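Local structure of Hcp1 family type VI secretion system effector (3V4H) at residues I130-M135 and E148-F153; L52-D57 and S78-A83. The protein probably acts as an Hcp-type component of the type VI secretion system, whose family members form hexameric rings that stack into the secretion tube. All coordinates share one frame; numbering follows the deposited sequence. Where two conformers were deposited one is given.

Contact 1: residues I130-M135 and E148-F153; sequences ITRVDM and EIRFSF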
ATOM      1  N   ILE A 130       3.002  28.161 -12.640  1.00 62.27           N
ATOM      2  CA  ILE A 130       3.170  27.287 -11.508  1.00 60.67           C
ATOM      3  C   ILE A 130       1.806  26.899 -11.024  1.00 61.42           C
ATOM      4  O   ILE A 130       1.039  27.737 -10.589  1.00 68.93           O
ATOM      5  CB  ILE A 130       4.021  27.945 -10.421  1.00 62.58           C
ATOM      6  CG1 ILE A 130       5.401  28.245 -11.006  1.00 63.00           C
ATOM      7  CG2 ILE A 130       4.203  27.007  -9.207  1.00 54.89           C
ATOM      8  CD1 ILE A 130       6.212  29.154 -10.129  1.00 69.49           C
ATOM      9  N   THR A 131       1.501  25.617 -11.165  1.00 59.97           N
ATOM     10  CA  THR A 131       0.172  25.062 -10.927  1.00 60.21           C
ATOM     11  C   THR A 131       0.012  24.425  -9.542  1.00 61.78           C
ATOM     12  O   THR A 131      -1.115  24.227  -9.076  1.00 63.95           O
ATOM     13  CB  THR A 131      -0.069  23.963 -11.935  1.00 59.68           C
ATOM     14  OG1 THR A 131       1.034  23.024 -11.842  1.00 55.95           O
ATOM     15  CG2 THR A 131      -0.127  24.579 -13.324  1.00 59.48           C
ATOM     16  N   ARG A 132       1.126  24.102  -8.893  1.00 60.22           N
ATOM     17  CA  ARG A 132       1.101  23.420  -7.569  1.00 62.70           C
ATOM     18  C   ARG A 132       2.375  23.621  -6.755  1.00 56.52           C
ATOM     19  O   ARG A 132       3.462  23.551  -7.293  1.00 53.48           O
ATOM     20  CB  ARG A 132       0.831  21.929  -7.734  1.00 65.55           C
ATOM     21  CG  ARG A 132      -0.248  21.433  -6.774  1.00 76.32           C
ATOM     22  CD  ARG A 132      -0.365  19.907  -6.744  1.00 82.74           C
ATOM     23  NE  ARG A 132      -1.503  19.454  -7.554  1.00 94.05           N
ATOM     24  CZ  ARG A 132      -1.810  18.179  -7.798  1.00100.94           C
ATOM     25  NH1 ARG A 132      -1.074  17.192  -7.292  1.00101.06           N
ATOM     26  NH2 ARG A 132      -2.873  17.890  -8.546  1.00106.28           N
ATOM     27  N   VAL A 133       2.214  23.917  -5.464  1.00 57.47           N
ATOM     28  CA  VAL A 133       3.318  23.977  -4.503  1.00 54.93           C
ATOM     29  C   VAL A 133       2.965  23.181  -3.234  1.00 57.24           C
ATOM     30  O   VAL A 133       2.086  23.593  -2.473  1.00 54.61           O
ATOM     31  CB  VAL A 133       3.657  25.422  -4.081  1.00 57.65           C
ATOM     32  CG1 VAL A 133       4.901  25.399  -3.183  1.00 58.16           C
ATOM     33  CG2 VAL A 133       3.834  26.344  -5.303  1.00 55.26           C
ATOM     34  N   ASP A 134       3.641  22.044  -3.008  1.00 54.00           N
ATOM     35  CA  ASP A 134       3.367  21.182  -1.845  1.00 58.39           C
ATOM     36  C   ASP A 134       4.653  21.142  -1.044  1.00 58.49           C
ATOM     37  O   ASP A 134       5.675  20.771  -1.610  1.00 56.73           O
ATOM     38  CB  ASP A 134       3.026  19.751  -2.260  1.00 62.91           C
ATOM     39  CG  ASP A 134       1.706  19.627  -2.980  1.00 70.53           C
ATOM     40  OD1 ASP A 134       0.652  19.703  -2.312  1.00 85.02           O
ATOM     41  OD2 ASP A 134       1.697  19.411  -4.212  1.00 76.16           O
ATOM     42  N   MET A 135       4.620  21.550   0.226  1.00 55.50           N
ATOM     43  CA  MET A 135       5.820  21.559   1.074  1.00 57.92           C
ATOM     44  C   MET A 135       5.605  20.632   2.273  1.00 54.99           C
ATOM     45  O   MET A 135       4.465  20.423   2.687  1.00 56.21           O
ATOM     46  CB  MET A 135       6.243  22.986   1.511  1.00 59.45           C
ATOM     47  CG  MET A 135       5.143  23.930   2.011  1.00 66.60           C
ATOM     48  SD  MET A 135       5.613  25.699   2.187  1.00 64.82           S
ATOM     49  CE  MET A 135       5.040  26.356   0.625  1.00 63.45           C
ATOM     50  N   GLU A 148       7.609  20.114  -3.585  1.00 48.84           N
ATOM     51  CA  GLU A 148       7.359  19.674  -4.902  1.00 52.07           C
ATOM     52  C   GLU A 148       6.671  20.823  -5.630  1.00 54.12           C
ATOM     53  O   GLU A 148       5.741  21.460  -5.098  1.00 56.35           O
ATOM     54  CB  GLU A 148       6.475  18.438  -4.883  1.00 54.77           C
ATOM     55  CG  GLU A 148       5.806  18.198  -6.217  1.00 61.19           C
ATOM     56  CD  GLU A 148       4.953  16.955  -6.254  1.00 69.05           C
ATOM     57  OE1 GLU A 148       3.829  17.089  -6.834  1.00 67.38           O
ATOM     58  OE2 GLU A 148       5.415  15.876  -5.727  1.00 65.68           O
ATOM     59  N   ILE A 149       7.124  21.059  -6.859  1.00 53.08           N
ATOM     60  CA  ILE A 149       6.586  22.091  -7.753  1.00 52.73           C
ATOM     61  C   ILE A 149       6.187  21.395  -9.058  1.00 53.72           C
ATOM     62  O   ILE A 149       6.947  20.528  -9.558  1.00 47.65           O
ATOM     63  CB  ILE A 149       7.617  23.206  -7.960  1.00 55.63           C
ATOM     64  CG1 ILE A 149       7.717  24.035  -6.673  1.00 61.42           C
ATOM     65  CG2 ILE A 149       7.216  24.108  -9.127  1.00 55.64           C
ATOM     66  CD1 ILE A 149       9.120  24.471  -6.348  1.00 68.24           C
ATOM     67  N   ARG A 150       4.948  21.663  -9.481  1.00 47.79           N
ATOM     68  CA  ARG A 150       4.419  21.334 -10.790  1.00 53.66           C
ATOM     69  C   ARG A 150       4.137  22.592 -11.590  1.00 51.24           C
ATOM     70  O   ARG A 150       3.753  23.608 -11.014  1.00 54.67           O
ATOM     71  CB  ARG A 150       3.099  20.618 -10.651  1.00 55.28           C
ATOM     72  CG  ARG A 150       3.243  19.439  -9.739  1.00 59.76           C
ATOM     73  CD  ARG A 150       2.106  18.466  -9.855  1.00 66.91           C
ATOM     74  NE  ARG A 150       2.330  17.373  -8.913  1.00 75.15           N
ATOM     75  CZ  ARG A 150       1.512  16.345  -8.753  1.00 79.60           C
ATOM     76  NH1 ARG A 150       0.396  16.251  -9.473  1.00 82.18           N
ATOM     77  NH2 ARG A 150       1.816  15.405  -7.867  1.00 82.50           N
ATOM     78  N   PHE A 151       4.333  22.538 -12.902  1.00 51.24           N
ATOM     79  CA  PHE A 151       4.059  23.718 -13.754  1.00 54.21           C
ATOM     80  C   PHE A 151       3.537  23.412 -15.144  1.00 53.80           C
ATOM     81  O   PHE A 151       3.774  22.334 -15.709  1.00 55.03           O
ATOM     82  CB  PHE A 151       5.258  24.681 -13.812  1.00 53.65           C
ATOM     83  CG  PHE A 151       6.543  24.103 -14.404  1.00 51.38           C
ATOM     84  CD1 PHE A 151       6.704  23.963 -15.765  1.00 52.51           C
ATOM     85  CD2 PHE A 151       7.615  23.819 -13.596  1.00 50.41           C
ATOM     86  CE1 PHE A 151       7.896  23.515 -16.307  1.00 48.74           C
ATOM     87  CE2 PHE A 151       8.815  23.354 -14.124  1.00 49.45           C
ATOM     88  CZ  PHE A 151       8.952  23.225 -15.489  1.00 50.02           C
ATOM     89  N   SER A 152       2.743  24.359 -15.628  1.00 58.81           N
ATOM     90  CA  SER A 152       2.193  24.411 -16.984  1.00 58.38           C
ATOM     91  C   SER A 152       3.207  24.913 -17.968  1.00 59.99           C
ATOM     92  O   SER A 152       4.099  25.632 -17.557  1.00 64.12           O
ATOM     93  CB  SER A 152       1.109  25.479 -17.023  1.00 59.98           C
ATOM     94  OG  SER A 152      -0.091  24.830 -17.180  1.00 61.82           O
ATOM     95  N   PHE A 153       3.020  24.623 -19.265  1.00 59.99           N
ATOM     96  CA  PHE A 153       3.830  25.265 -20.309  1.00 60.15           C
ATOM     97  C   PHE A 153       3.150  25.178 -21.686  1.00 63.66           C
ATOM     98  O   PHE A 153       2.310  24.311 -21.945  1.00 67.05           O
ATOM     99  CB  PHE A 153       5.272  24.710 -20.328  1.00 56.47           C
ATOM    100  CG  PHE A 153       5.342  23.217 -20.457  1.00 57.06           C
ATOM    101  CD1 PHE A 153       5.366  22.606 -21.713  1.00 57.62           C
ATOM    102  CD2 PHE A 153       5.335  22.415 -19.333  1.00 57.56           C
ATOM    103  CE1 PHE A 153       5.380  21.232 -21.845  1.00 56.22           C
ATOM    104  CE2 PHE A 153       5.390  21.030 -19.444  1.00 56.56           C
ATOM    105  CZ  PHE A 153       5.407  20.437 -20.685  1.00 58.03           C
TER

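Contact 2: residues L52-D57 and S78-A83; sequences LAWNWD and SDFCFA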
ATOM      1  N   LEU A  52      16.006  17.485  -6.711  1.00 42.51           N
ATOM      2  CA  LEU A  52      16.105  16.206  -6.006  1.00 42.27           C
ATOM      3  C   LEU A  52      15.372  15.115  -6.759  1.00 40.78           C
ATOM      4  O   LEU A  52      15.738  13.967  -6.687  1.00 36.89           O
ATOM      5  CB  LEU A  52      15.455  16.388  -4.610  1.00 45.64           C
ATOM      6  CG  LEU A  52      16.107  17.428  -3.659  1.00 47.31           C
ATOM      7  CD1 LEU A  52      15.370  17.525  -2.318  1.00 44.38           C
ATOM      8  CD2 LEU A  52      17.582  17.106  -3.447  1.00 50.76           C
ATOM      9  N   ALA A  53      14.310  15.445  -7.501  1.00 36.01           N
ATOM     10  CA  ALA A  53      13.558  14.392  -8.180  1.00 37.52           C
ATOM     11  C   ALA A  53      12.622  15.105  -9.146  1.00 37.95           C
ATOM     12  O   ALA A  53      12.444  16.327  -8.987  1.00 37.15           O
ATOM     13  CB  ALA A  53      12.718  13.582  -7.129  1.00 38.32           C
ATOM     14  N   TRP A  54      12.156  14.394 -10.156  1.00 38.61           N
ATOM     15  CA  TRP A  54      11.266  14.962 -11.176  1.00 40.77           C
ATOM     16  C   TRP A  54      10.495  13.935 -11.912  1.00 40.94           C
ATOM     17  O   TRP A  54      10.845  12.775 -11.923  1.00 38.55           O
ATOM     18  CB  TRP A  54      12.064  15.807 -12.201  1.00 40.93           C
ATOM     19  CG  TRP A  54      13.019  14.999 -13.022  1.00 41.45           C
ATOM     20  CD1 TRP A  54      14.227  14.448 -12.616  1.00 40.78           C
ATOM     21  CD2 TRP A  54      12.876  14.596 -14.418  1.00 40.38           C
ATOM     22  NE1 TRP A  54      14.799  13.761 -13.637  1.00 42.00           N
ATOM     23  CE2 TRP A  54      14.047  13.818 -14.742  1.00 42.60           C
ATOM     24  CE3 TRP A  54      11.938  14.818 -15.390  1.00 46.90           C
ATOM     25  CZ2 TRP A  54      14.244  13.271 -16.015  1.00 45.11           C
ATOM     26  CZ3 TRP A  54      12.142  14.275 -16.674  1.00 45.41           C
ATOM     27  CH2 TRP A  54      13.258  13.543 -16.977  1.00 42.80           C
ATOM     28  N   ASN A  55       9.439  14.353 -12.615  1.00 39.85           N
ATOM     29  CA  ASN A  55       8.778  13.444 -13.468  1.00 41.79           C
ATOM     30  C   ASN A  55       7.872  14.234 -14.401  1.00 43.98           C
ATOM     31  O   ASN A  55       7.673  15.408 -14.160  1.00 42.34           O
ATOM     32  CB  ASN A  55       8.008  12.385 -12.680  1.00 45.90           C
ATOM     33  CG  ASN A  55       6.932  12.995 -11.813  1.00 51.80           C
ATOM     34  OD1 ASN A  55       5.905  13.457 -12.312  1.00 56.77           O
ATOM     35  ND2 ASN A  55       7.168  13.010 -10.520  1.00 59.26           N
ATOM     36  N   TRP A  56       7.492  13.599 -15.506  1.00 43.14           N
ATOM     37  CA  TRP A  56       6.736  14.222 -16.586  1.00 47.87           C
ATOM     38  C   TRP A  56       6.250  13.135 -17.484  1.00 49.21           C
ATOM     39  O   TRP A  56       6.977  12.149 -17.742  1.00 48.54           O
ATOM     40  CB  TRP A  56       7.661  15.133 -17.409  1.00 50.45           C
ATOM     41  CG  TRP A  56       6.881  15.914 -18.399  1.00 48.85           C
ATOM     42  CD1 TRP A  56       5.689  16.572 -18.179  1.00 52.77           C
ATOM     43  CD2 TRP A  56       7.164  16.104 -19.828  1.00 54.50           C
ATOM     44  NE1 TRP A  56       5.236  17.159 -19.334  1.00 53.84           N
ATOM     45  CE2 TRP A  56       6.072  16.896 -20.361  1.00 55.16           C
ATOM     46  CE3 TRP A  56       8.180  15.713 -20.676  1.00 58.52           C
ATOM     47  CZ2 TRP A  56       6.020  17.284 -21.699  1.00 59.50           C
ATOM     48  CZ3 TRP A  56       8.113  16.087 -22.028  1.00 58.07           C
ATOM     49  CH2 TRP A  56       7.063  16.875 -22.518  1.00 62.72           C
ATOM     50  N   ASP A  57       5.022  13.233 -17.948  1.00 54.54           N
ATOM     51  CA  ASP A  57       4.566  12.261 -18.948  1.00 57.52           C
ATOM     52  C   ASP A  57       3.607  12.770 -19.975  1.00 58.02           C
ATOM     53  O   ASP A  57       2.990  13.780 -19.820  1.00 55.59           O
ATOM     54  CB  ASP A  57       3.961  11.041 -18.318  1.00 63.26           C
ATOM     55  CG  ASP A  57       2.792  11.359 -17.511  1.00 65.90           C
ATOM     56  OD1 ASP A  57       2.530  12.553 -17.408  1.00 62.22           O
ATOM     57  OD2 ASP A  57       2.175  10.399 -16.973  1.00 67.03           O
ATOM     58  N   SER A  78       1.486  15.988 -19.410  1.00 65.35           N
ATOM     59  CA  SER A  78       1.366  16.395 -18.001  1.00 61.35           C
ATOM     60  C   SER A  78       2.164  17.665 -17.635  1.00 58.80           C
ATOM     61  O   SER A  78       2.991  18.151 -18.410  1.00 56.91           O
ATOM     62  CB  SER A  78       1.684  15.229 -17.064  1.00 56.29           C
ATOM     63  OG  SER A  78       3.108  14.989 -16.957  1.00 55.73           O
ATOM     64  N   ASP A  79       1.870  18.214 -16.459  1.00 56.96           N
ATOM     65  CA  ASP A  79       2.626  19.305 -15.876  1.00 55.14           C
ATOM     66  C   ASP A  79       3.979  18.727 -15.641  1.00 50.20           C
ATOM     67  O   ASP A  79       4.046  17.548 -15.433  1.00 47.21           O
ATOM     68  CB  ASP A  79       2.025  19.688 -14.508  1.00 57.86           C
ATOM     69  CG  ASP A  79       0.767  20.548 -14.650  1.00 62.34           C
ATOM     70  OD1 ASP A  79       0.514  20.999 -15.760  1.00 66.14           O
ATOM     71  OD2 ASP A  79       0.060  20.795 -13.651  1.00 66.34           O
ATOM     72  N   PHE A  80       5.040  19.510 -15.747  1.00 49.82           N
ATOM     73  CA  PHE A  80       6.393  19.052 -15.302  1.00 46.44           C
ATOM     74  C   PHE A  80       6.355  19.205 -13.809  1.00 48.12           C
ATOM     75  O   PHE A  80       5.717  20.135 -13.314  1.00 48.92           O
ATOM     76  CB  PHE A  80       7.514  19.903 -15.911  1.00 46.27           C
ATOM     77  CG  PHE A  80       8.909  19.333 -15.706  1.00 48.50           C
ATOM     78  CD1 PHE A  80       9.410  18.336 -16.528  1.00 46.45           C
ATOM     79  CD2 PHE A  80       9.694  19.807 -14.692  1.00 48.80           C
ATOM     80  CE1 PHE A  80      10.684  17.865 -16.344  1.00 48.34           C
ATOM     81  CE2 PHE A  80      10.971  19.324 -14.508  1.00 48.64           C
ATOM     82  CZ  PHE A  80      11.445  18.336 -15.309  1.00 44.90           C
ATOM     83  N   CYS A  81       6.988  18.239 -13.112  0.50 45.96           N
ATOM     84  CA  CYS A  81       7.057  18.120 -11.660  0.50 46.68           C
ATOM     85  C   CYS A  81       8.523  18.066 -11.250  0.50 43.40           C
ATOM     86  O   CYS A  81       9.335  17.402 -11.937  0.50 41.37           O
ATOM     87  CB  CYS A  81       6.418  16.791 -11.182  0.50 47.04           C
ATOM     88  SG  CYS A  81       4.594  16.744 -11.212  0.50 50.80           S
ATOM     89  N   PHE A  82       8.879  18.811 -10.203  1.00 42.64           N
ATOM     90  CA  PHE A  82      10.179  18.619  -9.528  1.00 43.54           C
ATOM     91  C   PHE A  82      10.060  18.940  -8.060  1.00 45.54           C
ATOM     92  O   PHE A  82       9.135  19.662  -7.647  1.00 45.52           O
ATOM     93  CB  PHE A  82      11.304  19.444 -10.156  1.00 43.56           C
ATOM     94  CG  PHE A  82      11.237  20.897  -9.904  1.00 43.83           C
ATOM     95  CD1 PHE A  82      11.963  21.469  -8.866  1.00 45.78           C
ATOM     96  CD2 PHE A  82      10.518  21.734 -10.748  1.00 46.28           C
ATOM     97  CE1 PHE A  82      11.912  22.839  -8.626  1.00 46.00           C
ATOM     98  CE2 PHE A  82      10.437  23.092 -10.509  1.00 47.85           C
ATOM     99  CZ  PHE A  82      11.136  23.651  -9.448  1.00 49.43           C
ATOM    100  N   ALA A  83      11.021  18.401  -7.319  1.00 40.76           N
ATOM    101  CA  ALA A  83      11.255  18.587  -5.903  1.00 42.62           C
ATOM    102  C   ALA A  83      12.591  19.284  -5.648  1.00 42.91           C
ATOM    103  O   ALA A  83      13.624  18.962  -6.285  1.00 45.31           O
ATOM    104  CB  ALA A  83      11.312  17.206  -5.209  1.00 40.90           C
TER

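Contact 1: residues I130-M135 and E148-F153
Glu-148 meets Asp-134 across an antiparallel hairpin, each donating its backbone N to the other's O. The bond from Glu-148 N to Asp-134 O is 2.8 Å. Their side chains run side by side on one face, but the carboxylate planes are turned nearly perpendicular. Asp-134 OD2 is 4.1 Å from Glu-148 OE1. Like charges so placed would probably repel, but a salt bridge within the strand holds OE1 of Glu-148. Arg-150 NE bonds Glu-148 OE1 at 2.6 Å. Its NH2 meets the same oxygen, so the grip is side-on and near the guanidinium plane. Ile-149 points to the other face. Its CG2 lies 4.2 Å from CG2 of Ile-130, and its CA-H approaches Arg-132 O. Arg-150 is the single residue opposite a classic beta bulge of Thr-131 and Arg-132. Its O accepts from Thr-131 N at 3.0 Å and more weakly from Arg-132 N. NH1 of Arg-132 and of Arg-150 each lie over one face of the other guanidinium, planes 31° apart. A bend at chi3 (-101°) turns the end of Arg-132 toward Arg-150. Arg-132 NH1 and Arg-150 NH1 are 2.8 Å apart; both are donors, so this is a close approach of like charges and not a hydrogen bond. Glu-148 probably offsets it in part. Phe-151 sets its CB against CA of Ile-130, and Ser-152 touches the methyl of Thr-131. Thr-131 OG1 is hydrogen-bonded to Asp-79. Ile-130 and Ile-149 pack on helix 90-99. Strand 146-152 also pairs with strand 76-85, while strand 128-138 continues the sheet into a second subunit.

Contact 2: residues L52-D57 and S78-A83
Ser-78 O accepts the indole N-H of Trp-56, with NE1 at 2.6 Å. The oxygen lies in the indole plane at the ring edge, but NE1 stands above the carbonyl plane of Ser-78 and the N-H...O angle is a bent 139°. With CG anti to the backbone N (chi1 -173°), the Trp-56 indole reaches Ser-78 at the start of the partner segment. There Ser-78 N donates to Asp-57 O at 2.7 Å, almost straight. The Trp-56 CB touches CD1 of Phe-80 at 3.8 Å, and the two side chains cross at about a right angle. Phe-80 also meets Trp-54 rim to rim, Phe-80 CE1 to Trp-54 CE3 at 3.4 Å, with planes 22° apart. These three rings form an aromatic cluster, which Phe-108 and Phe-125 extend between the two antiparallel sheets of the Hcp beta barrel. The strands here are antiparallel neighbours, with Asn-55 and Cys-81 as a hydrogen-bonded pair. Cys-81 N approaches Asn-55 O nearly end-on to the carbonyl, whereas Asn-55 N sits above the carbonyl plane of Cys-81. On the face away from the rings, Asn-55 OD1 lies 3.6 Å from Cys-81 CB. Leu-52 N closes the other end with a straight 2.8 Å bond to Ala-83 O, and the CB atoms of Ala-53 and Ala-83 touch. Strand 53-59 then pairs with a strand of a third subunit, where Trp-54 packs on Met-135 of that subunit.

Contacts 1 and 2 are strand pairings of one four-stranded antiparallel sheet. They meet where strands 146-152 and 76-85 pair, with probable hydrogen bonds from Ile-149 N to Phe-82 O and Phe-151 N to Phe-80 O. Contact 2 lies nearer the chain centre, about 7 Å between centres against about 10 Å, and brings large buried rings. Contact 1 has a partly exposed charged face, with Ile-130 and Ile-149 against helix 90-99 on the other. Neither has a salt bridge across its strands; the one in contact 1 lies within strand 146-152. The ring face carries on through Phe-80 and Phe-151, the other through Cys-81 and Arg-150. Their outer strands pair with different subunits, consistent with a closed ring.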